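Local coordinates for bacterial transferase hexapeptide (Three repeats) family protein (PDB 4M9C) that acts as an acetyltransferase, probably transferring an acetyl group to the amino sugar of a nucleotide precursor in the biosynthesis of UDP-N,N'-diacetylbacillosamine, at residues V104-G109 against T116-N121; T168-K173 against A187-G192; L181-G186 against K197-G202; G192-K197 against V206-R211. All coordinates share one frame; numbering follows the deposited sequence.

Interaction 1: residues V104-G109 against T116-N121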
# COMPACT_ATOMS: atom_id res chain seq x y z
N VAL A 104 3.03 -5.78 19.91
CA VAL A 104 4.12 -5.94 18.96
C VAL A 104 5.42 -5.66 19.68
O VAL A 104 5.64 -4.56 20.20
CB VAL A 104 3.97 -5.02 17.75
CG1 VAL A 104 5.15 -5.21 16.80
CG2 VAL A 104 2.65 -5.31 17.04
N GLU A 105 6.26 -6.68 19.73
CA GLU A 105 7.54 -6.60 20.41
C GLU A 105 8.65 -6.56 19.35
O GLU A 105 8.71 -7.42 18.47
CB GLU A 105 7.69 -7.82 21.33
CG GLU A 105 8.99 -7.93 22.09
CD GLU A 105 9.22 -9.35 22.60
OE1 GLU A 105 10.31 -9.91 22.34
OE2 GLU A 105 8.30 -9.91 23.24
N ILE A 106 9.51 -5.55 19.43
CA ILE A 106 10.49 -5.27 18.38
C ILE A 106 11.87 -5.05 18.98
O ILE A 106 12.03 -4.21 19.87
CB ILE A 106 10.12 -3.98 17.61
CG1 ILE A 106 8.68 -4.04 17.10
CG2 ILE A 106 11.09 -3.75 16.45
CD1 ILE A 106 8.16 -2.70 16.57
N GLY A 107 12.89 -5.75 18.47
CA GLY A 107 14.26 -5.54 18.91
C GLY A 107 14.83 -4.21 18.46
O GLY A 107 14.25 -3.53 17.61
N GLU A 108 15.99 -3.83 19.01
CA GLU A 108 16.64 -2.56 18.68
C GLU A 108 16.98 -2.43 17.19
O GLU A 108 17.11 -3.42 16.47
CB GLU A 108 17.92 -2.41 19.49
CG GLU A 108 18.95 -3.49 19.17
CD GLU A 108 20.23 -3.36 19.98
OE1 GLU A 108 21.06 -4.29 19.91
OE2 GLU A 108 20.42 -2.33 20.67
N GLY A 109 17.15 -1.19 16.74
CA GLY A 109 17.62 -0.93 15.39
C GLY A 109 16.61 -1.21 14.29
O GLY A 109 16.99 -1.46 13.15
N THR A 116 4.24 1.44 6.13
CA THR A 116 4.42 0.12 6.72
C THR A 116 3.38 -0.14 7.79
O THR A 116 2.82 0.80 8.38
CB THR A 116 5.80 -0.07 7.33
OG1 THR A 116 6.19 1.12 8.04
CG2 THR A 116 6.83 -0.41 6.24
N CYS A 117 3.15 -1.41 8.08
CA CYS A 117 2.12 -1.80 9.02
C CYS A 117 2.52 -3.07 9.74
O CYS A 117 2.87 -4.06 9.11
CB CYS A 117 0.80 -2.02 8.27
SG CYS A 117 -0.62 -2.43 9.36
N LEU A 118 2.48 -3.02 11.06
CA LEU A 118 2.65 -4.20 11.90
C LEU A 118 1.35 -4.36 12.68
O LEU A 118 0.91 -3.41 13.34
CB LEU A 118 3.81 -3.98 12.88
CG LEU A 118 5.27 -4.32 12.54
CD1 LEU A 118 5.58 -4.48 11.04
CD2 LEU A 118 6.20 -3.33 13.19
N THR A 119 0.70 -5.52 12.61
CA THR A 119 -0.60 -5.67 13.27
C THR A 119 -0.48 -6.04 14.75
O THR A 119 -0.00 -5.24 15.54
CB THR A 119 -1.58 -6.58 12.49
OG1 THR A 119 -1.06 -7.91 12.41
CG2 THR A 119 -1.81 -6.03 11.07
N SER A 120 -0.89 -7.25 15.14
CA SER A 120 -0.93 -7.60 16.57
C SER A 120 -0.28 -8.93 16.93
O SER A 120 -0.35 -9.89 16.17
CB SER A 120 -2.39 -7.62 17.07
OG SER A 120 -3.01 -6.37 16.85
N ASN A 121 0.32 -8.99 18.12
CA ASN A 121 0.87 -10.23 18.65
C ASN A 121 1.99 -10.72 17.76
O ASN A 121 1.90 -11.77 17.14
CB ASN A 121 -0.22 -11.29 18.78
CG ASN A 121 -1.24 -10.93 19.85
OD1 ASN A 121 -1.07 -11.27 21.02
ND2 ASN A 121 -2.27 -10.22 19.45
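V104 meets the backbone where the chain bends after L118, and it has more surface buried by this contact than any other residue in it. Its two methyls do different work. CG1 lies anti to the backbone N (chi1 179°) and approaches the end of L118, with V104 CG1 4.2 Å from L118 CD2. The other branch, CG2, presses against the peptide at the bend and comes within a tight 3.0 Å of T119 O; it also lies 4.3 Å from S120 CA. A beta-branched residue suits this place because one side chain can reach both an apolar neighbour and the turning main chain.

L118 supplies the apolar partner. Its CB points toward the strand 104-106, and its CD2 methyl also meets I106, whose long branch ends in CD1. These two side chains reach toward each other tip to tip, L118 CD2 lying 4.0 Å from I106 CD1. No hydrogen bond joins the two segments, so the contact rests on apolar packing and on V104 CG2 pressed against a carbonyl. Leucine and isoleucine are long enough to bridge the interior between two walls, and I124 and V136 continue the same apolar filling around L118.

The far side of the bend is polar: S120 OG bonds to K15 O of the second subunit, and N121 ND2 to N46 OD1 of that subunit. N121 has a left-handed backbone conformation, with phi 63°, which asparagine tolerates better than most residues. Inward aliphatic residues from different walls, meeting beneath a tight corner, are characteristic of the left-handed parallel beta-helix built from hexapeptide repeats.

Interaction 2: residues T168-K173 against A187-G192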
# COMPACT_ATOMS: atom_id res chain seq x y z
N THR A 168 10.85 -7.67 -3.30
CA THR A 168 9.88 -6.62 -3.56
C THR A 168 8.59 -7.18 -4.19
O THR A 168 8.63 -7.90 -5.19
CB THR A 168 10.51 -5.45 -4.41
OG1 THR A 168 9.53 -4.44 -4.67
CG2 THR A 168 11.05 -5.96 -5.73
N GLY A 169 7.46 -6.87 -3.56
CA GLY A 169 6.18 -7.34 -4.05
C GLY A 169 5.89 -8.81 -3.75
O GLY A 169 4.87 -9.33 -4.17
N ALA A 170 6.77 -9.49 -3.02
CA ALA A 170 6.50 -10.89 -2.71
C ALA A 170 5.33 -11.01 -1.72
O ALA A 170 5.10 -10.12 -0.91
CB ALA A 170 7.74 -11.56 -2.13
N VAL A 171 4.60 -12.13 -1.81
CA VAL A 171 3.51 -12.42 -0.89
C VAL A 171 3.75 -13.77 -0.25
O VAL A 171 4.09 -14.74 -0.94
CB VAL A 171 2.18 -12.53 -1.62
CG1 VAL A 171 1.01 -12.46 -0.62
CG2 VAL A 171 2.07 -11.44 -2.67
N ILE A 172 3.54 -13.86 1.05
CA ILE A 172 3.69 -15.12 1.76
C ILE A 172 2.36 -15.56 2.37
O ILE A 172 1.75 -14.82 3.14
CB ILE A 172 4.74 -15.01 2.86
CG1 ILE A 172 6.01 -14.36 2.32
CG2 ILE A 172 5.04 -16.38 3.47
CD1 ILE A 172 7.03 -14.11 3.40
N LYS A 173 1.94 -16.78 2.04
CA LYS A 173 0.70 -17.36 2.55
C LYS A 173 0.70 -17.52 4.05
O LYS A 173 1.73 -17.84 4.66
CB LYS A 173 0.49 -18.74 1.93
CG LYS A 173 -0.85 -19.36 2.26
CD LYS A 173 -0.98 -20.76 1.68
CE LYS A 173 -2.34 -21.36 2.03
NZ LYS A 173 -2.65 -22.59 1.23
N ALA A 187 17.24 -17.56 3.81
CA ALA A 187 16.56 -17.79 2.54
C ALA A 187 16.38 -16.46 1.82
O ALA A 187 16.45 -15.38 2.42
CB ALA A 187 15.22 -18.49 2.76
N ILE A 188 16.13 -16.54 0.52
CA ILE A 188 15.86 -15.38 -0.30
C ILE A 188 14.55 -15.62 -1.05
O ILE A 188 14.46 -16.50 -1.89
CB ILE A 188 16.97 -15.19 -1.34
CG1 ILE A 188 18.31 -14.89 -0.65
CG2 ILE A 188 16.60 -14.11 -2.34
CD1 ILE A 188 19.45 -14.75 -1.62
N VAL A 189 13.52 -14.83 -0.74
CA VAL A 189 12.27 -14.90 -1.49
C VAL A 189 12.37 -13.85 -2.60
O VAL A 189 12.52 -12.66 -2.32
CB VAL A 189 11.05 -14.61 -0.57
CG1 VAL A 189 9.77 -14.47 -1.39
CG2 VAL A 189 10.91 -15.70 0.48
N GLY A 190 12.32 -14.28 -3.86
CA GLY A 190 12.61 -13.38 -4.96
C GLY A 190 11.50 -12.37 -5.16
O GLY A 190 10.38 -12.61 -4.74
N MET A 191 11.80 -11.23 -5.79
CA MET A 191 10.75 -10.27 -6.10
C MET A 191 9.56 -10.94 -6.79
O MET A 191 9.71 -11.81 -7.66
CB MET A 191 11.27 -9.15 -6.99
CG MET A 191 11.77 -9.61 -8.33
SD MET A 191 12.32 -8.22 -9.36
CE MET A 191 10.90 -7.14 -9.17
N GLY A 192 8.36 -10.52 -6.40
CA GLY A 192 7.16 -11.00 -7.04
C GLY A 192 6.77 -12.43 -6.75
O GLY A 192 5.76 -12.91 -7.28
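T168 and M191 run alongside each other in one direction, their aliphatic parts pressed together. The threonine methyl does the touching: T168 CG2 is 3.4 Å from M191 CB, tighter than an ordinary van der Waals contact, and 3.6 Å from M191 CE. The methionine chain bends at its thioether (chi3 -48°), which brings CE back toward the same methyl, a fold that a flexible unbranched chain makes easily. T168 OG1 lies anti to the backbone N and bonds to P150 O and to N155 ND2 of the third subunit.

Further along, A170 and V189 meet: A170 CB touches V189 CG1 at 3.6 Å, and G190 O also lies close to that CB. The single methyl of alanine fits closely against both. One hydrogen bond ties the main chains, G192 N to T168 O at 2.9 Å, and it is bent, 141° at the hydrogen. G169 and G192 both have positive phi, easy without a side chain.

The contact stacks two successive corners, one leading into strand 171-172 and the other from strand 188-189 toward strand 194-195; I166 of strand 165-166 lies against V189 from the previous coil.

Interaction 3: residues L181-G186 against K197-G202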
# COMPACT_ATOMS: atom_id res chain seq x y z
N LEU A 181 3.93 -21.18 8.71
CA LEU A 181 4.73 -21.24 7.50
C LEU A 181 6.11 -20.67 7.84
O LEU A 181 6.23 -19.59 8.44
CB LEU A 181 4.07 -20.47 6.36
CG LEU A 181 4.74 -20.66 5.00
CD1 LEU A 181 3.79 -20.37 3.84
CD2 LEU A 181 6.01 -19.82 4.88
N ILE A 182 7.16 -21.39 7.47
CA ILE A 182 8.51 -21.00 7.85
C ILE A 182 9.34 -20.58 6.65
O ILE A 182 9.39 -21.28 5.63
CB ILE A 182 9.24 -22.14 8.58
CG1 ILE A 182 8.46 -22.54 9.84
CG2 ILE A 182 10.66 -21.74 8.92
CD1 ILE A 182 8.98 -23.81 10.48
N ILE A 183 9.96 -19.41 6.76
CA ILE A 183 10.97 -18.95 5.83
C ILE A 183 12.32 -19.20 6.50
O ILE A 183 12.62 -18.58 7.52
CB ILE A 183 10.83 -17.44 5.54
CG1 ILE A 183 9.45 -17.13 4.97
CG2 ILE A 183 11.91 -16.97 4.58
CD1 ILE A 183 9.11 -17.95 3.73
N GLY A 184 13.11 -20.11 5.96
CA GLY A 184 14.33 -20.54 6.62
C GLY A 184 15.45 -19.51 6.74
O GLY A 184 15.51 -18.53 5.99
N LYS A 185 16.34 -19.74 7.69
CA LYS A 185 17.46 -18.85 7.92
C LYS A 185 18.21 -18.54 6.61
O LYS A 185 18.59 -19.45 5.87
CB LYS A 185 18.38 -19.44 8.99
CG LYS A 185 19.69 -18.71 9.17
CD LYS A 185 20.45 -19.23 10.40
CE LYS A 185 21.88 -18.66 10.43
NZ LYS A 185 21.90 -17.17 10.27
N GLY A 186 18.38 -17.26 6.32
CA GLY A 186 19.13 -16.82 5.15
C GLY A 186 18.49 -17.11 3.81
O GLY A 186 19.12 -16.94 2.76
N LYS A 197 4.28 -22.24 0.58
CA LYS A 197 4.71 -23.21 1.58
C LYS A 197 6.06 -22.81 2.13
O LYS A 197 6.73 -21.95 1.56
CB LYS A 197 4.79 -24.61 0.96
CG LYS A 197 5.67 -24.67 -0.25
CD LYS A 197 5.53 -26.01 -0.97
CE LYS A 197 6.39 -26.02 -2.23
NZ LYS A 197 6.52 -27.37 -2.85
N SER A 198 6.44 -23.44 3.24
CA SER A 198 7.72 -23.17 3.87
C SER A 198 8.89 -23.23 2.88
O SER A 198 8.90 -24.03 1.95
CB SER A 198 7.96 -24.11 5.04
OG SER A 198 7.00 -23.88 6.06
N VAL A 199 9.86 -22.34 3.08
CA VAL A 199 11.06 -22.27 2.26
C VAL A 199 12.25 -22.69 3.12
O VAL A 199 12.44 -22.15 4.21
CB VAL A 199 11.29 -20.83 1.78
CG1 VAL A 199 12.62 -20.72 1.03
CG2 VAL A 199 10.12 -20.37 0.92
N PRO A 200 13.05 -23.67 2.65
CA PRO A 200 14.24 -24.19 3.34
C PRO A 200 15.30 -23.11 3.59
O PRO A 200 15.44 -22.16 2.81
CB PRO A 200 14.80 -25.22 2.35
CG PRO A 200 13.63 -25.66 1.57
CD PRO A 200 12.78 -24.42 1.41
N ALA A 201 16.05 -23.26 4.68
CA ALA A 201 17.11 -22.33 4.99
C ALA A 201 18.06 -22.24 3.80
O ALA A 201 18.31 -23.23 3.12
CB ALA A 201 17.85 -22.77 6.25
N GLY A 202 18.56 -21.04 3.52
CA GLY A 202 19.65 -20.86 2.58
C GLY A 202 19.35 -21.04 1.10
O GLY A 202 20.27 -21.04 0.30
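The segments 181-186 and 197-202 run nearly parallel, their end-to-end directions 15° apart, and one parallel bridge joins I183 to V199. V199 grips the strand on both of its polar atoms: V199 N donates to I182 O at 2.8 Å, and V199 O accepts from G184 N, also at 2.8 Å. On the side of L181 the bonding is extended by a side chain. S198 OG, set beside its own backbone N (chi1 -65°), receives I182 N in a nearly straight bond of 2.9 Å, 171° at the hydrogen. Serine suits the place because its short hydroxyl stands in for a main-chain carbonyl. Beyond the bridge, a weak bond runs from G202 N to K185 O.

Among the apolar side chains, I183 and V199 lie flank to flank, I183 CD1 3.8 Å from V199 CG2. The CB of I183 points away from the other segment, but its CD1 branch swings back to make this contact. L181 reaches over the main chain, its CD1 3.7 Å from K197 C and its CG beside S198 N.

The closest pair of CA atoms is G184 and A201, 3.7 Å apart. A side chain on G184 would run into P200 and A201, which explains the glycine. A201 in turn is small enough to lie with CB 3.4 Å from K185 O.

An aliphatic residue followed by glycine, as I183-G184, stacked on a parallel neighbouring coil, is characteristic of the hexapeptide-repeat left-handed beta-helix; here it lies toward the C-terminal end.

Interaction 4: residues G192-K197 against V206-R211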
# COMPACT_ATOMS: atom_id res chain seq x y z
N GLY A 192 8.36 -10.52 -6.40
CA GLY A 192 7.16 -11.00 -7.04
C GLY A 192 6.77 -12.43 -6.75
O GLY A 192 5.76 -12.91 -7.28
N ALA A 193 7.54 -13.12 -5.91
CA ALA A 193 7.24 -14.53 -5.64
C ALA A 193 5.96 -14.69 -4.81
O ALA A 193 5.68 -13.88 -3.93
CB ALA A 193 8.40 -15.21 -4.97
N VAL A 194 5.19 -15.73 -5.11
CA VAL A 194 3.98 -16.03 -4.34
C VAL A 194 4.24 -17.31 -3.55
O VAL A 194 4.15 -18.42 -4.08
CB VAL A 194 2.74 -16.15 -5.26
CG1 VAL A 194 1.48 -16.48 -4.45
CG2 VAL A 194 2.54 -14.84 -6.02
N VAL A 195 4.62 -17.14 -2.29
CA VAL A 195 5.08 -18.26 -1.47
C VAL A 195 3.92 -19.00 -0.83
O VAL A 195 3.20 -18.43 -0.02
CB VAL A 195 6.03 -17.76 -0.36
CG1 VAL A 195 6.61 -18.93 0.41
CG2 VAL A 195 7.15 -16.92 -0.97
N THR A 196 3.75 -20.27 -1.20
CA THR A 196 2.61 -21.07 -0.76
C THR A 196 2.99 -22.12 0.27
O THR A 196 2.14 -22.81 0.80
CB THR A 196 1.92 -21.75 -1.94
OG1 THR A 196 2.83 -22.66 -2.57
CG2 THR A 196 1.48 -20.71 -2.96
N LYS A 197 4.28 -22.24 0.58
CA LYS A 197 4.71 -23.21 1.58
C LYS A 197 6.06 -22.81 2.13
O LYS A 197 6.73 -21.95 1.56
CB LYS A 197 4.79 -24.61 0.96
CG LYS A 197 5.67 -24.67 -0.25
CD LYS A 197 5.53 -26.01 -0.97
CE LYS A 197 6.39 -26.02 -2.23
NZ LYS A 197 6.52 -27.37 -2.85
N VAL A 206 11.46 -18.29 -6.47
CA VAL A 206 10.91 -17.27 -7.35
C VAL A 206 9.64 -17.82 -7.98
O VAL A 206 9.42 -19.03 -7.97
CB VAL A 206 11.87 -16.89 -8.50
CG1 VAL A 206 13.21 -16.45 -7.96
CG2 VAL A 206 12.05 -18.06 -9.44
N GLY A 207 8.81 -16.93 -8.51
CA GLY A 207 7.65 -17.33 -9.30
C GLY A 207 6.31 -17.42 -8.58
O GLY A 207 6.21 -17.23 -7.37
N ASN A 208 5.28 -17.74 -9.37
CA ASN A 208 3.91 -17.87 -8.91
C ASN A 208 3.32 -19.18 -9.48
O ASN A 208 2.94 -19.24 -10.65
CB ASN A 208 3.10 -16.64 -9.40
CG ASN A 208 1.64 -16.67 -8.97
OD1 ASN A 208 1.19 -17.60 -8.30
ND2 ASN A 208 0.89 -15.63 -9.35
N PRO A 209 3.27 -20.24 -8.66
CA PRO A 209 3.68 -20.28 -7.25
C PRO A 209 5.20 -20.35 -7.11
O PRO A 209 5.89 -20.74 -8.05
CB PRO A 209 3.03 -21.57 -6.74
CG PRO A 209 3.03 -22.48 -7.94
CD PRO A 209 2.81 -21.56 -9.14
N ALA A 210 5.71 -19.98 -5.94
CA ALA A 210 7.15 -19.92 -5.73
C ALA A 210 7.74 -21.32 -5.79
O ALA A 210 7.19 -22.25 -5.20
CB ALA A 210 7.48 -19.26 -4.40
N ARG A 211 8.87 -21.45 -6.48
CA ARG A 211 9.60 -22.71 -6.60
C ARG A 211 11.07 -22.48 -6.30
O ARG A 211 11.59 -21.39 -6.54
CB ARG A 211 9.45 -23.29 -8.01
CG ARG A 211 8.03 -23.79 -8.32
O HOH W 1 5.61 -21.85 -2.90
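The carboxamide of N208 has V194 over one face: V194 CG2 stands almost directly above N208 CG at 3.6 Å, and V194 CB lies over the same face, nearest to OD1 at 3.7 Å. The amide's ND2 makes a weak bond to G192 O of the second subunit, and N208 of the third subunit packs nearby. N208 CG is anti to the backbone N (chi1 -180°), which carries the amide alongside the valine. The cis peptide before P209 turns the chain back, and P209 CB meets T196 CG2 at 4.2 Å.

G207 to A210 form the turn of a beta hairpin, closed by the antiparallel hydrogen-bonded pair V206 and R211, at the C-terminal end of the left-handed beta-helix. G207 bends with phi 96°, where a CB would jam against the preceding carbonyl.

The turn is pinned to strand 194-195 through both polar atoms of V194's backbone: V194 N donates to G207 O at 2.9 Å, nearly straight at 169°, while V194 O accepts from A210 N, at 2.9 Å, the donor lying above the carbonyl plane. A210 CB, small and directed at the strand, packs against A193 CB and V195 CG2. A water bridges T196 N and A210 O.

How the interactions relate
Interactions 2, 3 and 4 form one continuous block toward the C-terminal end of the beta-helix, while interaction 1 belongs to an early coil, its centre 19 to 25 Å from theirs and not touching them. Interactions 2 and 4 share G192 and have centres 7 Å apart; strands 171-172 and 194-195 are neighbours in one sheet, joined by probable hydrogen bonds such as V171 O to V195 N. Interaction 3 shares K197 with interaction 4 and packs on interaction 2, where A187 CB lies 3.8 Å from V199 CG1. Interactions 1, 2 and 4 reach other subunits of the trimer, whereas no other chain of the assembly touches interaction 3.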